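Local coordinates for protein ferredoxin--NADP reductase, apicoplast (Plasmodium falciparum, PDB 3JQQ) that transfers electrons between ferredoxin and NADP(H) through a bound FAD in the apicoplast, and may serve the final step of isoprenoid precursor synthesis, at residues S187-L192 with G209-Y214; K191-D196 with N238-H243. The protein carries 1 engineered substitution. All coordinates share one frame; numbering follows the deposited sequence.

Interaction 1. Residues S187-L192 with G209-Y214; sequences SFLKKL and GYITIY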
ATOM      1  N   SER B 187      21.407   4.605  -1.997  1.00 23.53           N
ATOM      2  CA  SER B 187      21.958   5.260  -3.178  1.00 24.30           C
ATOM      3  C   SER B 187      22.690   6.536  -2.777  1.00 24.80           C
ATOM      4  O   SER B 187      23.842   6.763  -3.168  1.00 24.77           O
ATOM      5  CB  SER B 187      20.838   5.585  -4.169  1.00 24.34           C
ATOM      6  OG  SER B 187      21.338   6.274  -5.302  1.00 24.68           O
ATOM      7  N   PHE B 188      22.018   7.367  -1.987  1.00 25.54           N
ATOM      8  CA  PHE B 188      22.628   8.581  -1.465  1.00 26.33           C
ATOM      9  C   PHE B 188      23.956   8.296  -0.759  1.00 26.97           C
ATOM     10  O   PHE B 188      24.967   8.946  -1.032  1.00 26.98           O
ATOM     11  CB  PHE B 188      21.681   9.300  -0.501  1.00 26.21           C
ATOM     12  CG  PHE B 188      20.422   9.813  -1.144  1.00 26.18           C
ATOM     13  CD1 PHE B 188      19.333  10.169  -0.366  1.00 26.21           C
ATOM     14  CD2 PHE B 188      20.324   9.930  -2.523  1.00 26.36           C
ATOM     15  CE1 PHE B 188      18.171  10.643  -0.946  1.00 26.36           C
ATOM     16  CE2 PHE B 188      19.161  10.401  -3.111  1.00 26.19           C
ATOM     17  CZ  PHE B 188      18.085  10.759  -2.320  1.00 26.35           C
ATOM     18  N   LEU B 189      23.943   7.327   0.155  1.00 27.80           N
ATOM     19  CA  LEU B 189      25.125   7.025   0.963  1.00 28.69           C
ATOM     20  C   LEU B 189      26.289   6.548   0.107  1.00 29.40           C
ATOM     21  O   LEU B 189      27.445   6.880   0.373  1.00 29.49           O
ATOM     22  CB  LEU B 189      24.797   5.977   2.035  1.00 28.64           C
ATOM     23  CG  LEU B 189      23.860   6.392   3.174  1.00 28.58           C
ATOM     24  CD1 LEU B 189      23.508   5.188   4.036  1.00 28.03           C
ATOM     25  CD2 LEU B 189      24.487   7.492   4.020  1.00 28.52           C
ATOM     26  N   LYS B 190      25.980   5.764  -0.919  1.00 30.26           N
ATOM     27  CA  LYS B 190      27.007   5.265  -1.821  1.00 31.04           C
ATOM     28  C   LYS B 190      27.671   6.409  -2.581  1.00 31.61           C
ATOM     29  O   LYS B 190      28.871   6.367  -2.844  1.00 31.73           O
ATOM     30  CB  LYS B 190      26.430   4.225  -2.786  1.00 31.00           C
ATOM     31  CG  LYS B 190      26.153   2.876  -2.133  1.00 30.90           C
ATOM     32  CD  LYS B 190      25.400   1.943  -3.072  1.00 30.99           C
ATOM     33  CE  LYS B 190      25.210   0.567  -2.452  1.00 30.59           C
ATOM     34  NZ  LYS B 190      24.373  -0.307  -3.315  1.00 30.67           N
ATOM     35  N   LYS B 191      26.896   7.435  -2.924  1.00 32.32           N
ATOM     36  CA  LYS B 191      27.470   8.607  -3.579  1.00 33.00           C
ATOM     37  C   LYS B 191      28.283   9.454  -2.602  1.00 33.36           C
ATOM     38  O   LYS B 191      29.412   9.839  -2.895  1.00 33.45           O
ATOM     39  CB  LYS B 191      26.394   9.473  -4.237  1.00 33.09           C
ATOM     40  CG  LYS B 191      26.939  10.791  -4.776  1.00 33.21           C
ATOM     41  CD  LYS B 191      25.844  11.673  -5.352  1.00 33.77           C
ATOM     42  CE  LYS B 191      26.369  13.069  -5.666  1.00 33.97           C
ATOM     43  NZ  LYS B 191      27.480  13.049  -6.662  1.00 34.08           N
ATOM     44  N   LEU B 192      27.701   9.736  -1.441  1.00 33.78           N
ATOM     45  CA  LEU B 192      28.322  10.627  -0.464  1.00 34.19           C
ATOM     46  C   LEU B 192      29.614  10.056   0.120  1.00 34.41           C
ATOM     47  O   LEU B 192      30.612  10.766   0.248  1.00 34.61           O
ATOM     48  CB  LEU B 192      27.337  10.958   0.663  1.00 34.23           C
ATOM     49  CG  LEU B 192      26.017  11.632   0.275  1.00 34.38           C
ATOM     50  CD1 LEU B 192      25.000  11.521   1.406  1.00 34.51           C
ATOM     51  CD2 LEU B 192      26.232  13.089  -0.107  1.00 34.82           C
ATOM     52  N   GLY B 209      29.438  15.769   6.431  1.00 41.38           N
ATOM     53  CA  GLY B 209      28.206  16.224   7.072  1.00 40.37           C
ATOM     54  C   GLY B 209      27.677  15.169   8.027  1.00 39.63           C
ATOM     55  O   GLY B 209      28.288  14.113   8.189  1.00 39.61           O
ATOM     56  N   TYR B 210      26.546  15.446   8.668  1.00 38.84           N
ATOM     57  CA  TYR B 210      25.957  14.484   9.596  1.00 37.97           C
ATOM     58  C   TYR B 210      24.617  13.958   9.094  1.00 36.96           C
ATOM     59  O   TYR B 210      23.733  14.729   8.723  1.00 36.89           O
ATOM     60  CB  TYR B 210      25.801  15.086  10.995  1.00 38.26           C
ATOM     61  CG  TYR B 210      25.715  14.042  12.088  1.00 39.22           C
ATOM     62  CD1 TYR B 210      26.732  13.112  12.263  1.00 40.10           C
ATOM     63  CD2 TYR B 210      24.625  13.988  12.949  1.00 40.03           C
ATOM     64  CE1 TYR B 210      26.665  12.155  13.257  1.00 40.60           C
ATOM     65  CE2 TYR B 210      24.545  13.031  13.950  1.00 40.55           C
ATOM     66  CZ  TYR B 210      25.572  12.119  14.097  1.00 40.78           C
ATOM     67  OH  TYR B 210      25.507  11.164  15.093  1.00 41.41           O
ATOM     68  N   ILE B 211      24.481  12.636   9.089  1.00 35.65           N
ATOM     69  CA  ILE B 211      23.263  11.984   8.610  1.00 34.34           C
ATOM     70  C   ILE B 211      22.582  11.203   9.728  1.00 33.38           C
ATOM     71  O   ILE B 211      23.211  10.389  10.403  1.00 33.30           O
ATOM     72  CB  ILE B 211      23.571  11.034   7.437  1.00 34.40           C
ATOM     73  CG1 ILE B 211      24.200  11.815   6.273  1.00 34.24           C
ATOM     74  CG2 ILE B 211      22.309  10.305   6.991  1.00 34.37           C
ATOM     75  CD1 ILE B 211      24.851  10.933   5.229  1.00 34.23           C
ATOM     76  N   THR B 212      21.294  11.462   9.925  1.00 32.11           N
ATOM     77  CA  THR B 212      20.513  10.737  10.917  1.00 30.92           C
ATOM     78  C   THR B 212      19.446   9.909  10.219  1.00 30.02           C
ATOM     79  O   THR B 212      18.623  10.438   9.473  1.00 29.93           O
ATOM     80  CB  THR B 212      19.836  11.688  11.919  1.00 30.97           C
ATOM     81  OG1 THR B 212      20.785  12.656  12.382  1.00 31.20           O
ATOM     82  CG2 THR B 212      19.289  10.906  13.106  1.00 30.78           C
ATOM     83  N   ILE B 213      19.465   8.605  10.464  1.00 28.91           N
ATOM     84  CA  ILE B 213      18.561   7.698   9.778  1.00 27.71           C
ATOM     85  C   ILE B 213      17.547   7.080  10.730  1.00 27.00           C
ATOM     86  O   ILE B 213      17.909   6.513  11.761  1.00 26.94           O
ATOM     87  CB  ILE B 213      19.335   6.584   9.054  1.00 27.71           C
ATOM     88  CG1 ILE B 213      20.444   7.193   8.194  1.00 27.49           C
ATOM     89  CG2 ILE B 213      18.392   5.739   8.211  1.00 27.58           C
ATOM     90  CD1 ILE B 213      21.007   6.248   7.163  1.00 27.70           C
ATOM     91  N   TYR B 214      16.273   7.208  10.377  1.00 26.11           N
ATOM     92  CA  TYR B 214      15.196   6.574  11.118  1.00 25.37           C
ATOM     93  C   TYR B 214      14.563   5.528  10.214  1.00 24.53           C
ATOM     94  O   TYR B 214      13.969   5.860   9.187  1.00 24.55           O
ATOM     95  CB  TYR B 214      14.156   7.607  11.549  1.00 25.60           C
ATOM     96  CG  TYR B 214      14.703   8.701  12.440  1.00 26.34           C
ATOM     97  CD1 TYR B 214      14.982   9.963  11.931  1.00 27.04           C
ATOM     98  CD2 TYR B 214      14.934   8.474  13.789  1.00 27.16           C
ATOM     99  CE1 TYR B 214      15.479  10.968  12.743  1.00 27.64           C
ATOM    100  CE2 TYR B 214      15.431   9.471  14.608  1.00 27.83           C
ATOM    101  CZ  TYR B 214      15.701  10.715  14.079  1.00 27.95           C
ATOM    102  OH  TYR B 214      16.193  11.709  14.893  1.00 28.71           O
TER

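Interaction 2. Residues K191-D196 with N238-H243; sequences KLFAYD and NNINIH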
ATOM      1  N   LYS B 191      26.896   7.435  -2.924  1.00 32.32           N
ATOM      2  CA  LYS B 191      27.470   8.607  -3.579  1.00 33.00           C
ATOM      3  C   LYS B 191      28.283   9.454  -2.602  1.00 33.36           C
ATOM      4  O   LYS B 191      29.412   9.839  -2.895  1.00 33.45           O
ATOM      5  CB  LYS B 191      26.394   9.473  -4.237  1.00 33.09           C
ATOM      6  CG  LYS B 191      26.939  10.791  -4.776  1.00 33.21           C
ATOM      7  CD  LYS B 191      25.844  11.673  -5.352  1.00 33.77           C
ATOM      8  CE  LYS B 191      26.369  13.069  -5.666  1.00 33.97           C
ATOM      9  NZ  LYS B 191      27.480  13.049  -6.662  1.00 34.08           N
ATOM     10  N   LEU B 192      27.701   9.736  -1.441  1.00 33.78           N
ATOM     11  CA  LEU B 192      28.322  10.627  -0.464  1.00 34.19           C
ATOM     12  C   LEU B 192      29.614  10.056   0.120  1.00 34.41           C
ATOM     13  O   LEU B 192      30.612  10.766   0.248  1.00 34.61           O
ATOM     14  CB  LEU B 192      27.337  10.958   0.663  1.00 34.23           C
ATOM     15  CG  LEU B 192      26.017  11.632   0.275  1.00 34.38           C
ATOM     16  CD1 LEU B 192      25.000  11.521   1.406  1.00 34.51           C
ATOM     17  CD2 LEU B 192      26.232  13.089  -0.107  1.00 34.82           C
ATOM     18  N   PHE B 193      29.592   8.775   0.473  1.00 34.59           N
ATOM     19  CA  PHE B 193      30.740   8.144   1.122  1.00 34.68           C
ATOM     20  C   PHE B 193      31.651   7.409   0.138  1.00 34.74           C
ATOM     21  O   PHE B 193      32.547   6.671   0.546  1.00 34.76           O
ATOM     22  CB  PHE B 193      30.281   7.192   2.229  1.00 34.67           C
ATOM     23  CG  PHE B 193      29.616   7.884   3.389  1.00 34.90           C
ATOM     24  CD1 PHE B 193      30.275   8.880   4.090  1.00 34.93           C
ATOM     25  CD2 PHE B 193      28.338   7.523   3.788  1.00 34.84           C
ATOM     26  CE1 PHE B 193      29.667   9.513   5.159  1.00 35.19           C
ATOM     27  CE2 PHE B 193      27.726   8.149   4.857  1.00 35.06           C
ATOM     28  CZ  PHE B 193      28.391   9.145   5.545  1.00 35.21           C
ATOM     29  N   ALA B 194      31.412   7.610  -1.154  1.00 34.87           N
ATOM     30  CA  ALA B 194      32.248   7.026  -2.207  1.00 35.05           C
ATOM     31  C   ALA B 194      32.325   5.497  -2.157  1.00 35.16           C
ATOM     32  O   ALA B 194      33.361   4.910  -2.473  1.00 35.21           O
ATOM     33  CB  ALA B 194      33.647   7.629  -2.169  1.00 35.03           C
ATOM     34  N   TYR B 195      31.219   4.861  -1.779  1.00 35.24           N
ATOM     35  CA  TYR B 195      31.163   3.413  -1.627  1.00 35.33           C
ATOM     36  C   TYR B 195      31.709   2.642  -2.824  1.00 35.58           C
ATOM     37  O   TYR B 195      31.337   2.899  -3.967  1.00 35.57           O
ATOM     38  CB  TYR B 195      29.735   2.943  -1.349  1.00 35.18           C
ATOM     39  CG  TYR B 195      29.642   1.499  -0.925  1.00 34.82           C
ATOM     40  CD1 TYR B 195      29.764   1.146   0.411  1.00 34.58           C
ATOM     41  CD2 TYR B 195      29.443   0.485  -1.856  1.00 34.55           C
ATOM     42  CE1 TYR B 195      29.689  -0.172   0.814  1.00 34.49           C
ATOM     43  CE2 TYR B 195      29.365  -0.844  -1.462  1.00 34.26           C
ATOM     44  CZ  TYR B 195      29.489  -1.164  -0.123  1.00 34.19           C
ATOM     45  OH  TYR B 195      29.407  -2.479   0.293  1.00 33.79           O
ATOM     46  N   ASP B 196      32.584   1.684  -2.539  1.00 36.02           N
ATOM     47  CA  ASP B 196      33.047   0.734  -3.541  1.00 36.52           C
ATOM     48  C   ASP B 196      33.191  -0.651  -2.917  1.00 36.92           C
ATOM     49  O   ASP B 196      34.007  -0.861  -2.017  1.00 36.87           O
ATOM     50  CB  ASP B 196      34.370   1.183  -4.165  1.00 36.46           C
ATOM     51  CG  ASP B 196      34.836   0.247  -5.262  1.00 36.49           C
ATOM     52  OD1 ASP B 196      34.178  -0.794  -5.469  1.00 36.49           O
ATOM     53  OD2 ASP B 196      35.855   0.552  -5.914  1.00 36.48           O
ATOM     54  N   ASN B 238      31.253   9.003  13.097  1.00 38.91           N
ATOM     55  CA  ASN B 238      31.001  10.385  13.493  1.00 38.91           C
ATOM     56  C   ASN B 238      30.187  11.144  12.451  1.00 38.78           C
ATOM     57  O   ASN B 238      29.889  12.325  12.623  1.00 38.74           O
ATOM     58  CB  ASN B 238      32.321  11.111  13.769  1.00 39.02           C
ATOM     59  CG  ASN B 238      33.031  10.584  15.010  1.00 39.26           C
ATOM     60  OD1 ASN B 238      34.117  10.010  14.918  1.00 39.45           O
ATOM     61  ND2 ASN B 238      32.413  10.766  16.172  1.00 39.46           N
ATOM     62  N   ASN B 239      29.824  10.454  11.374  1.00 38.62           N
ATOM     63  CA  ASN B 239      29.063  11.067  10.289  1.00 38.41           C
ATOM     64  C   ASN B 239      27.698  10.417  10.064  1.00 38.10           C
ATOM     65  O   ASN B 239      26.953  10.830   9.175  1.00 38.04           O
ATOM     66  CB  ASN B 239      29.872  11.045   8.989  1.00 38.52           C
ATOM     67  CG  ASN B 239      31.192  11.783   9.111  1.00 38.81           C
ATOM     68  OD1 ASN B 239      32.262  11.183   9.004  1.00 39.17           O
ATOM     69  ND2 ASN B 239      31.121  13.088   9.345  1.00 38.90           N
ATOM     70  N   ILE B 240      27.370   9.406  10.864  1.00 37.69           N
ATOM     71  CA  ILE B 240      26.088   8.704  10.711  1.00 37.27           C
ATOM     72  C   ILE B 240      25.555   8.108  12.015  1.00 36.88           C
ATOM     73  O   ILE B 240      26.313   7.586  12.834  1.00 36.90           O
ATOM     74  CB  ILE B 240      26.179   7.592   9.645  1.00 37.37           C
ATOM     75  CG1 ILE B 240      24.788   7.263   9.094  1.00 37.47           C
ATOM     76  CG2 ILE B 240      26.851   6.354  10.220  1.00 37.25           C
ATOM     77  CD1 ILE B 240      24.814   6.461   7.807  1.00 37.55           C
ATOM     78  N   ASN B 241      24.239   8.196  12.191  1.00 36.28           N
ATOM     79  CA  ASN B 241      23.559   7.632  13.350  1.00 35.71           C
ATOM     80  C   ASN B 241      22.241   6.994  12.912  1.00 35.23           C
ATOM     81  O   ASN B 241      21.358   7.676  12.389  1.00 35.24           O
ATOM     82  CB  ASN B 241      23.301   8.720  14.397  1.00 35.77           C
ATOM     83  CG  ASN B 241      22.783   8.162  15.709  1.00 35.84           C
ATOM     84  OD1 ASN B 241      23.113   7.042  16.095  1.00 36.03           O
ATOM     85  ND2 ASN B 241      21.973   8.952  16.413  1.00 36.06           N
ATOM     86  N   ILE B 242      22.114   5.687  13.119  1.00 34.53           N
ATOM     87  CA  ILE B 242      20.943   4.949  12.653  1.00 33.89           C
ATOM     88  C   ILE B 242      20.030   4.515  13.792  1.00 33.50           C
ATOM     89  O   ILE B 242      20.458   3.814  14.706  1.00 33.38           O
ATOM     90  CB  ILE B 242      21.346   3.684  11.875  1.00 33.93           C
ATOM     91  CG1 ILE B 242      22.252   4.041  10.694  1.00 33.77           C
ATOM     92  CG2 ILE B 242      20.108   2.931  11.408  1.00 33.88           C
ATOM     93  CD1 ILE B 242      22.909   2.833  10.048  1.00 33.55           C
ATOM     94  N   HIS B 243      18.767   4.922  13.722  1.00 33.04           N
ATOM     95  CA  HIS B 243      17.769   4.486  14.691  1.00 32.57           C
ATOM     96  C   HIS B 243      16.789   3.502  14.048  1.00 32.06           C
ATOM     97  O   HIS B 243      16.078   3.849  13.104  1.00 32.03           O
ATOM     98  CB  HIS B 243      17.016   5.688  15.273  1.00 32.75           C
ATOM     99  CG  HIS B 243      17.898   6.669  15.984  1.00 33.16           C
ATOM    100  ND1 HIS B 243      18.569   6.358  17.148  1.00 33.61           N
ATOM    101  CD2 HIS B 243      18.209   7.957  15.704  1.00 33.71           C
ATOM    102  CE1 HIS B 243      19.262   7.412  17.555  1.00 33.80           C
ATOM    103  NE2 HIS B 243      19.060   8.393  16.690  1.00 33.72           N
TER

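Interaction 1. Residues S187-L192 with G209-Y214
L189 and L192 of helix 183-192 rest on I211 and I213 of strand 211-217, the helix-on-sheet layer of a beta-alpha-beta crossover in the NADP-binding domain. The strand before the helix, 173-178, runs parallel and adjacent to 211-217, which establishes the topology. The segment axes run nearly antiparallel, at 159°, and come no nearer than 12.1 Å, so side chains alone bridge the gap. Following L189 outward shows how. Its CB is 5.9 Å from I211 CD1, still short of contact, and its CG has closed that distance only to 5.1 Å. With CG beside the backbone N and anti to the carbonyl carbon (chi1 -68°), the branch point is carried on toward the sheet, and the two methyls then part. CD2 lies 3.7 Å from I211 CD1, where the side chains cross obliquely, while CD1 reaches I213 CD1 tip to tip at 4.1 Å. One leucine therefore straddles two alternate residues on the same side of the strand. All four touching residues are buried and no hydrogen bond joins the segments, so the contact is wholly apolar. I211 also touches F173 and F175 of strand 173-178, while I213 and L189 both touch I240 of the next strand. I211 CD1 has a second leucine neighbour: L192 CD1, one helical turn beyond L189, approaches it to 3.9 Å.

Interaction 2. Residues K191-D196 with N238-H243
The C-terminal end of helix 183-192 meets the start of strand 240-246 through F193, whose ring lies against N239 and I240. F193 is the first residue after the helix to leave helical backbone angles, and the bond from A194 N back to K191 O, weak at 3.5 Å, is further evidence that the helical bonding is ending. F193 and N239 have the closest alpha carbons of the two segments, yet their CA atoms stand 9.8 Å apart, a span bridged mostly by the phenylalanine side chain, with N239 CB reaching out from the other end. The CG of F193 sits beside the backbone N (chi1 -66°), which sends the ring toward the sheet. In this parallel sheet of the NADP-binding domain, 240-246 is an outermost strand within the chain, next to 211-217, and the ring meets I240, the first residue of that strand, and N239 just before it. F193 CE1 lies 4.1 Å from N239 CB, with CZ also near that carbon at 4.2 Å. The ring and the N239 amide are inclined by 43°, so they do not stack. On the other side of CZ, F193 CE2 approaches I240 CD1 more loosely, at 4.5 Å, and both neighbours come obliquely to the ring. The ring of F193 also stacks with that of Y236, and its side chain touches I211 of strand 211-217. N239 offers the ring its aliphatic CB, while its amide ND2 is hydrogen-bonded to the backbone oxygen of G209.

In the fold
From the N terminus, the chain enters helix 183-192, from which both contacts start; the segments share K191 and L192. Interaction 1 closes the shorter excursion, returning at 209-214 after 16 residues without helix or strand. Interaction 2 begins just beyond the leucines of interaction 1 but ends later, at 238-243, spanning strand 211-217 and helix 226-235. The order helix, helix end, first strand, second strand makes the two connections cross rather than nest. Their centres are 5 Å apart, and their strands are parallel neighbours: I213 N to N241 O (2.9 Å) and I213 O to H243 N (2.7 Å) are probable hydrogen bonds. One helix and its exit thus pack on two adjoining strands.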